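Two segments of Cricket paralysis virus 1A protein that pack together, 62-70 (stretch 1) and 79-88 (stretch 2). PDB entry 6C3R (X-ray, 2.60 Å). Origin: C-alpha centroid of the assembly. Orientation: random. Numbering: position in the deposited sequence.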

# COMPACT_ATOMS: atom_id res chain seq x y z
N LEU A 62 -2.00 12.71 -7.74
CA LEU A 62 -3.18 12.25 -8.44
C LEU A 62 -4.49 12.79 -7.87
O LEU A 62 -5.39 13.15 -8.63
N ARG A 63 -4.63 12.82 -6.55
CA ARG A 63 -5.81 13.45 -5.94
C ARG A 63 -5.92 14.90 -6.42
O ARG A 63 -7.02 15.38 -6.72
N LYS A 64 -4.78 15.59 -6.51
CA LYS A 64 -4.74 16.99 -6.92
C LYS A 64 -5.21 17.14 -8.37
O LYS A 64 -6.04 17.99 -8.68
N LEU A 65 -4.70 16.30 -9.25
CA LEU A 65 -5.07 16.33 -10.65
C LEU A 65 -6.51 15.97 -10.86
O LEU A 65 -7.15 16.56 -11.72
N ILE A 66 -7.00 14.99 -10.10
CA ILE A 66 -8.37 14.56 -10.21
C ILE A 66 -9.28 15.71 -9.83
O ILE A 66 -10.35 15.86 -10.40
N PHE A 67 -8.87 16.54 -8.87
CA PHE A 67 -9.66 17.70 -8.55
C PHE A 67 -9.51 18.80 -9.57
O PHE A 67 -10.52 19.35 -10.06
N LEU A 68 -8.27 19.18 -9.85
CA LEU A 68 -8.04 20.32 -10.73
C LEU A 68 -8.65 20.09 -12.11
O LEU A 68 -9.23 20.99 -12.68
N THR A 69 -8.55 18.87 -12.64
CA THR A 69 -9.15 18.56 -13.93
C THR A 69 -10.68 18.54 -13.87
O THR A 69 -11.33 18.81 -14.88
N SER A 70 -11.24 18.21 -12.71
CA SER A 70 -12.68 18.32 -12.47
C SER A 70 -13.20 19.76 -12.34
O SER A 70 -14.37 20.03 -12.60
N GLU A 79 -10.01 10.48 -20.01
CA GLU A 79 -8.71 10.78 -19.44
C GLU A 79 -8.81 11.09 -17.96
O GLU A 79 -7.93 10.76 -17.22
N TRP A 80 -9.89 11.74 -17.55
CA TRP A 80 -10.16 11.91 -16.14
C TRP A 80 -10.30 10.56 -15.46
O TRP A 80 -9.71 10.35 -14.39
N LYS A 81 -11.06 9.66 -16.06
CA LYS A 81 -11.24 8.33 -15.49
C LYS A 81 -9.97 7.56 -15.37
O LYS A 81 -9.78 6.84 -14.39
N GLY A 82 -9.09 7.68 -16.36
CA GLY A 82 -7.79 7.03 -16.30
C GLY A 82 -6.97 7.50 -15.11
O GLY A 82 -6.25 6.71 -14.52
N LEU A 83 -7.07 8.78 -14.75
CA LEU A 83 -6.41 9.29 -13.54
C LEU A 83 -6.99 8.64 -12.29
O LEU A 83 -6.27 8.22 -11.41
N VAL A 84 -8.30 8.53 -12.23
CA VAL A 84 -8.91 7.83 -11.11
C VAL A 84 -8.39 6.39 -11.04
O VAL A 84 -8.13 5.87 -9.97
N TRP A 85 -8.28 5.75 -12.19
CA TRP A 85 -7.79 4.37 -12.27
C TRP A 85 -6.36 4.23 -11.74
O TRP A 85 -6.05 3.30 -11.01
N LYS A 86 -5.50 5.17 -12.11
CA LYS A 86 -4.14 5.24 -11.54
C LYS A 86 -4.09 5.47 -10.04
O LYS A 86 -3.22 4.93 -9.37
N PHE A 87 -4.99 6.31 -9.53
CA PHE A 87 -5.16 6.49 -8.09
C PHE A 87 -5.55 5.17 -7.46
O PHE A 87 -4.90 4.72 -6.54
N VAL A 88 -6.63 4.58 -7.95
CA VAL A 88 -7.12 3.28 -7.50
C VAL A 88 -6.01 2.22 -7.55
O VAL A 88 -5.84 1.49 -6.59

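How do the two helices mesh? They run nearly antiparallel, at 159° with axes 9.6 Å apart at closest approach, and two side chains interlock as knobs in holes. I66 (chi1 m, chi2 t) starts out sideways, but its end reaches across to sit among W80, L83, V84 and F87; its CD1 lies 3.9 Å from F87 CB and 4.2 Å from V84 CG2. In return L83 (m, t) points toward stretch 1 and fills the hole formed by L62, L65, I66 and T69, with L83 CB 3.9 Å from I66 CG1 and L83 CD1 4.2 Å from L65 CB.

What extends the apolar contact toward the start of stretch 1? L62, also m, t, points toward stretch 2 and spreads over the backbone there: its CD1 is 3.7 Å from K86 C and 3.6 Å from F87 N, while L62 CD2 meets L83 CD2 at 4.1 Å. F87 (chi1 t) points back, presenting its ring edge to L62, with CD2 4.1 Å from L62 CB. The same ring brings CE2 over one face of the R63 guanidinium. K86 sets out toward stretch 1, yet its end leads away, so its aliphatic base makes the contact.

Where is the polar link? W80 (chi1 t) leaves its helix sideways and swings its indole inward, so that NE1 donates a hydrogen bond to I66 O at 3.2 Å, with an N-H...O angle of 159°. I66 O also receives a weak helical bond from S70 N at 3.4 Å. Carbon packing accompanies the bond, with W80 CZ2 3.9 Å from I66 CG2.

How does T69 fit beside the indole? In its p rotamer T69 OG1 donates to L65 O of its own helix at 2.6 Å. T69 OG1 also lies 3.2 Å from W80 CD1, at the ring edge.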

# COMPACT_ATOMS: atom_id res chain seq x y z
CB LEU A 62 -3.21 10.71 -8.46
CG LEU A 62 -2.17 10.01 -9.34
CD1 LEU A 62 -2.18 8.52 -9.12
CD2 LEU A 62 -2.42 10.33 -10.80
CB ARG A 63 -5.75 13.40 -4.41
CG ARG A 63 -6.98 14.02 -3.73
CD ARG A 63 -6.83 14.16 -2.23
NE ARG A 63 -6.64 12.86 -1.58
CZ ARG A 63 -5.52 12.39 -1.04
NH1 ARG A 63 -4.39 13.08 -0.99
NH2 ARG A 63 -5.53 11.18 -0.50
CB LYS A 64 -3.34 17.52 -6.75
CG LYS A 64 -3.25 19.02 -6.59
CD LYS A 64 -1.80 19.46 -6.53
CE LYS A 64 -1.67 20.96 -6.29
NZ LYS A 64 -0.27 21.46 -6.53
CB LEU A 65 -4.19 15.37 -11.47
CG LEU A 65 -2.74 15.82 -11.65
CD1 LEU A 65 -1.87 14.65 -12.09
CD2 LEU A 65 -2.66 16.97 -12.65
CB ILE A 66 -8.65 13.28 -9.37
CG1 ILE A 66 -8.00 12.06 -10.04
CG2 ILE A 66 -10.16 13.02 -9.16
CD1 ILE A 66 -7.69 10.92 -9.09
CB PHE A 67 -9.34 18.29 -7.20
CG PHE A 67 -10.16 19.52 -6.93
CD1 PHE A 67 -11.49 19.39 -6.54
CD2 PHE A 67 -9.64 20.79 -7.18
CE1 PHE A 67 -12.27 20.52 -6.34
CE2 PHE A 67 -10.42 21.92 -6.99
CZ PHE A 67 -11.74 21.78 -6.56
CB LEU A 68 -6.57 20.61 -10.87
CG LEU A 68 -5.80 21.13 -9.66
CD1 LEU A 68 -4.34 21.21 -10.06
CD2 LEU A 68 -6.29 22.47 -9.18
CB THR A 69 -8.66 17.21 -14.51
OG1 THR A 69 -8.94 16.16 -13.58
CG2 THR A 69 -7.17 17.24 -14.82
CB SER A 70 -13.08 17.56 -11.21
OG SER A 70 -12.96 18.38 -10.08
CB GLU A 79 -8.08 11.94 -20.19
CG GLU A 79 -7.73 11.56 -21.62
CD GLU A 79 -6.67 10.48 -21.68
OE1 GLU A 79 -6.82 9.54 -22.49
OE2 GLU A 79 -5.68 10.58 -20.93
CB TRP A 80 -11.42 12.73 -15.93
CG TRP A 80 -11.73 12.95 -14.47
CD1 TRP A 80 -11.18 13.89 -13.65
CD2 TRP A 80 -12.64 12.21 -13.66
NE1 TRP A 80 -11.69 13.79 -12.40
CE2 TRP A 80 -12.60 12.76 -12.37
CE3 TRP A 80 -13.47 11.12 -13.89
CZ2 TRP A 80 -13.38 12.27 -11.32
CZ3 TRP A 80 -14.25 10.63 -12.85
CH2 TRP A 80 -14.20 11.21 -11.58
CB LYS A 81 -12.21 7.52 -16.30
CG LYS A 81 -13.67 7.83 -15.98
CD LYS A 81 -14.58 7.40 -17.11
CE LYS A 81 -14.50 5.92 -17.42
NZ LYS A 81 -15.09 5.66 -18.76
CB LEU A 83 -6.57 10.81 -13.41
CG LEU A 83 -5.86 11.76 -14.37
CD1 LEU A 83 -6.42 13.16 -14.26
CD2 LEU A 83 -4.37 11.76 -14.10
CB VAL A 84 -10.45 7.86 -11.20
CG1 VAL A 84 -11.07 7.06 -10.08
CG2 VAL A 84 -10.94 9.30 -11.13
CB TRP A 85 -7.92 3.86 -13.71
CG TRP A 85 -7.28 2.52 -13.90
CD1 TRP A 85 -6.24 2.23 -14.74
CD2 TRP A 85 -7.60 1.31 -13.22
NE1 TRP A 85 -5.89 0.91 -14.61
CE2 TRP A 85 -6.72 0.32 -13.69
CE3 TRP A 85 -8.56 0.97 -12.24
CZ2 TRP A 85 -6.77 -1.01 -13.22
CZ3 TRP A 85 -8.61 -0.34 -11.78
CH2 TRP A 85 -7.71 -1.31 -12.27
CB LYS A 86 -3.34 6.33 -12.21
CG LYS A 86 -2.88 5.97 -13.59
CD LYS A 86 -2.52 7.25 -14.32
CE LYS A 86 -1.78 6.98 -15.61
NZ LYS A 86 -1.88 8.21 -16.45
CB PHE A 87 -6.21 7.56 -7.79
CG PHE A 87 -6.36 7.85 -6.33
CD1 PHE A 87 -7.26 7.13 -5.56
CD2 PHE A 87 -5.61 8.84 -5.72
CE1 PHE A 87 -7.41 7.36 -4.19
CE2 PHE A 87 -5.76 9.11 -4.37
CZ PHE A 87 -6.65 8.35 -3.59
CB VAL A 88 -8.36 2.86 -8.32
CG1 VAL A 88 -8.63 1.37 -8.25
CG2 VAL A 88 -9.60 3.61 -7.84